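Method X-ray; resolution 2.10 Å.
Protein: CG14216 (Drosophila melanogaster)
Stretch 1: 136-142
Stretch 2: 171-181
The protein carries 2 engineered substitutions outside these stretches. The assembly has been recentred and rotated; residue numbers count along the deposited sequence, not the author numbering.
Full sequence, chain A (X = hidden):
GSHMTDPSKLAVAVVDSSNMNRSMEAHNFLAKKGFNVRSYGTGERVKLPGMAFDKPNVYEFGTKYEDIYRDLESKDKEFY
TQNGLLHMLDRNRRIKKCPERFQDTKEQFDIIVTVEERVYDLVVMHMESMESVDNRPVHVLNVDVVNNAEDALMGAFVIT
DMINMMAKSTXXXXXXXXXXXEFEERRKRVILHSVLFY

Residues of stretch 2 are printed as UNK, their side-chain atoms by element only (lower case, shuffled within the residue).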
# COMPACT_ATOMS: atom_id res chain seq x y z
N ARG A 136 -6.07 21.46 -0.95
CA ARG A 136 -5.52 20.66 0.14
C ARG A 136 -4.34 19.85 -0.38
O ARG A 136 -4.51 18.96 -1.22
CB ARG A 136 -6.58 19.72 0.72
CG ARG A 136 -6.02 18.72 1.72
CD ARG A 136 -7.05 17.66 2.08
NE ARG A 136 -6.50 16.65 2.99
CZ ARG A 136 -7.22 15.68 3.56
NH1 ARG A 136 -8.52 15.58 3.31
NH2 ARG A 136 -6.64 14.81 4.37
N PRO A 137 -3.13 20.14 0.11
CA PRO A 137 -1.95 19.42 -0.38
C PRO A 137 -1.94 17.96 0.07
O PRO A 137 -2.35 17.65 1.19
CB PRO A 137 -0.77 20.18 0.25
CG PRO A 137 -1.35 21.42 0.85
CD PRO A 137 -2.78 21.13 1.14
N VAL A 138 -1.48 17.08 -0.81
CA VAL A 138 -1.24 15.68 -0.47
C VAL A 138 0.13 15.29 -1.01
O VAL A 138 0.48 15.63 -2.14
CB VAL A 138 -2.32 14.76 -1.08
CG1 VAL A 138 -2.40 14.95 -2.58
CG2 VAL A 138 -2.02 13.31 -0.73
N HIS A 139 0.91 14.60 -0.19
CA HIS A 139 2.25 14.20 -0.60
C HIS A 139 2.28 12.75 -1.05
O HIS A 139 1.99 11.85 -0.27
CB HIS A 139 3.23 14.39 0.56
CG HIS A 139 3.32 15.80 1.04
ND1 HIS A 139 4.00 16.78 0.34
CD2 HIS A 139 2.83 16.40 2.14
CE1 HIS A 139 3.91 17.92 0.99
NE2 HIS A 139 3.21 17.72 2.09
N VAL A 140 2.63 12.52 -2.31
CA VAL A 140 2.79 11.16 -2.81
C VAL A 140 4.27 10.79 -2.72
O VAL A 140 5.14 11.51 -3.21
CB VAL A 140 2.27 11.03 -4.26
CG1 VAL A 140 2.28 9.59 -4.71
CG2 VAL A 140 0.85 11.59 -4.35
N LEU A 141 4.55 9.66 -2.07
CA LEU A 141 5.92 9.21 -1.83
C LEU A 141 6.07 7.78 -2.31
O LEU A 141 5.28 6.91 -1.95
CB LEU A 141 6.23 9.27 -0.34
CG LEU A 141 6.03 10.63 0.34
CD1 LEU A 141 6.05 10.47 1.86
CD2 LEU A 141 7.09 11.62 -0.13
N ASN A 142 7.09 7.52 -3.12
CA ASN A 142 7.35 6.16 -3.58
C ASN A 142 8.53 5.56 -2.85
O ASN A 142 9.61 6.15 -2.80
CB ASN A 142 7.63 6.11 -5.08
CG ASN A 142 7.78 4.68 -5.58
OD1 ASN A 142 6.80 3.95 -5.73
ND2 ASN A 142 9.02 4.27 -5.82
N UNK A 171 4.99 20.90 11.03
CA UNK A 171 4.57 21.57 9.79
C UNK A 171 5.13 20.81 8.60
O UNK A 171 6.13 21.22 8.00
o UNK A 171 4.94 24.94 8.36
c UNK A 171 5.06 23.02 9.75
c UNK A 171 4.57 23.77 8.52
o UNK A 171 3.80 23.20 7.71
N UNK A 172 4.47 19.71 8.26
CA UNK A 172 4.98 18.76 7.29
C UNK A 172 5.33 19.42 5.95
O UNK A 172 6.36 19.12 5.36
c UNK A 172 3.35 15.45 6.06
c UNK A 172 4.45 16.48 6.20
c UNK A 172 3.97 17.64 7.07
c UNK A 172 5.71 15.85 6.77
N UNK A 173 4.47 20.33 5.48
CA UNK A 173 4.64 20.94 4.17
C UNK A 173 6.00 21.64 4.02
O UNK A 173 6.58 21.61 2.94
o UNK A 173 2.18 20.05 3.38
c UNK A 173 2.20 21.28 3.59
o UNK A 173 1.16 21.98 3.57
c UNK A 173 3.52 21.95 3.89
N UNK A 174 6.47 22.27 5.08
CA UNK A 174 7.74 23.00 5.04
C UNK A 174 8.93 22.17 5.51
O UNK A 174 10.08 22.58 5.34
n UNK A 174 6.06 26.10 6.17
c UNK A 174 6.66 25.29 5.30
o UNK A 174 6.44 25.34 4.09
c UNK A 174 7.64 24.28 5.88
N UNK A 175 8.66 21.01 6.11
CA UNK A 175 9.72 20.13 6.63
C UNK A 175 10.00 18.96 5.70
O UNK A 175 11.08 18.39 5.73
c UNK A 175 9.31 19.54 7.98
o UNK A 175 9.10 20.14 10.26
c UNK A 175 9.48 20.51 9.13
o UNK A 175 10.00 21.62 8.92
N UNK A 176 9.02 18.59 4.89
CA UNK A 176 9.04 17.27 4.27
C UNK A 176 10.20 17.11 3.28
O UNK A 176 10.80 16.05 3.23
c UNK A 176 7.71 16.93 3.60
c UNK A 176 6.32 14.95 2.75
c UNK A 176 7.67 15.43 3.25
c UNK A 176 7.49 17.80 2.37
N UNK A 177 10.51 18.14 2.51
CA UNK A 177 11.61 18.04 1.55
C UNK A 177 12.90 17.66 2.28
O UNK A 177 13.61 16.75 1.87
c UNK A 177 11.79 19.34 0.77
o UNK A 177 10.10 18.58 -0.72
c UNK A 177 10.70 19.57 -0.26
o UNK A 177 10.44 20.73 -0.63
N UNK A 178 13.20 18.36 3.37
CA UNK A 178 14.43 18.10 4.10
C UNK A 178 14.39 16.73 4.76
O UNK A 178 15.40 16.05 4.81
o UNK A 178 16.23 22.56 5.19
c UNK A 178 14.70 19.19 5.14
o UNK A 178 15.53 21.22 6.79
c UNK A 178 15.16 20.53 4.53
c UNK A 178 15.67 21.50 5.58
N UNK A 179 13.22 16.32 5.26
CA UNK A 179 13.08 15.02 5.93
C UNK A 179 13.27 13.88 4.93
O UNK A 179 13.85 12.85 5.26
c UNK A 179 12.44 15.47 8.95
c UNK A 179 11.72 14.89 6.61
c UNK A 179 11.47 15.80 7.81
c UNK A 179 10.03 15.67 8.27
N UNK A 180 12.77 14.06 3.71
CA UNK A 180 12.92 13.05 2.68
C UNK A 180 14.40 12.85 2.36
O UNK A 180 14.87 11.72 2.26
c UNK A 180 12.18 13.44 1.39
c UNK A 180 10.67 13.28 1.57
c UNK A 180 12.66 12.58 0.20
c UNK A 180 9.85 13.82 0.41
N UNK A 181 15.14 13.94 2.22
CA UNK A 181 16.56 13.85 1.89
C UNK A 181 17.33 13.19 3.03
O UNK A 181 18.21 12.36 2.79
o UNK A 181 18.15 14.48 -1.01
c UNK A 181 17.14 15.23 1.57
c UNK A 181 18.63 15.22 1.22
c UNK A 181 18.94 14.47 -0.07
n UNK A 181 20.10 13.83 -0.12

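Position 171 carries two carbons, the second bearing two oxygens: a short carboxylate, Asp 171. It sits at the N-cap of the helix and lies out of reach of stretch 1.

Position 172 has four carbons forked at the second, one of them 4.1 Å from His 139 CD2: Leu 172. Its CA-to-CB bond points toward the strand, and the touching atom, CD2, approaches the imidazole obliquely.

At position 173 two carbons end in two oxygens, one of them 2.9 Å from His 139 NE2; this is Asp 173. CB points sideways, but chi1 of -73° (m) brings the carboxylate nearer to the strand. His 139 NE2 donates to Asp 173 OD1 at an N-H...O angle of 154°, with the oxygen at the ring edge, while OD2 lies 3.7 Å from Pro 137 CG.

Position 174 has two carbons, the second with one oxygen and one nitrogen, hence Asn 174. It misses the strand; its ND2 instead makes a weak 2.7 Å hydrogen bond back to Asp 171 OD2.

Position 175 again shows two carbons and two oxygens, so it is Asp 175, out of reach of stretch 1.

Position 176 has four carbons forked at the first, one arm two carbons long, its end carbon 3.6 Å from His 139 CG: Ile 176. With both chi angles t, its CD1 lies 3.8 Å from the centroid of the His 139 ring and 19° off the ring normal, a CH-pi contact over one face.

Position 177, two carbons and two oxygens, is Asp 177. Its end comes nearer the strand than CB does, yet Asp 177 OD1 is still 6.4 Å from His 139 ND1, so no contact forms. Position 178 adds a carbon before its two oxygens, giving Glu 178, and position 179, four carbons forked at the second, is Leu 179; neither reaches the strand.

Position 180 has four carbons forked at the first, one arm two carbons long, its end carbon 3.6 Å from Leu 141 CD2: Ile 180, packing through CD1. Position 181, three carbons ending in one oxygen and one nitrogen, is Gln 181, out of reach of stretch 1.

The helix runs nearly parallel to the strand, at 16° with axes 10.5 Å apart, so contacts advance in the same direction along both. Pro 137, His 139 and Leu 141 point toward the helix; Val 138 points away. Positions 172, 176 and 180, spaced four apart, supply the apolar side. His 139 is the hub, held at its edge by Asp 173 and covered on one face by Ile 176, while ND1 is hydrogen-bonded elsewhere in the structure.

Stretch 2, residues 171-181: DLDNDIDELIQ
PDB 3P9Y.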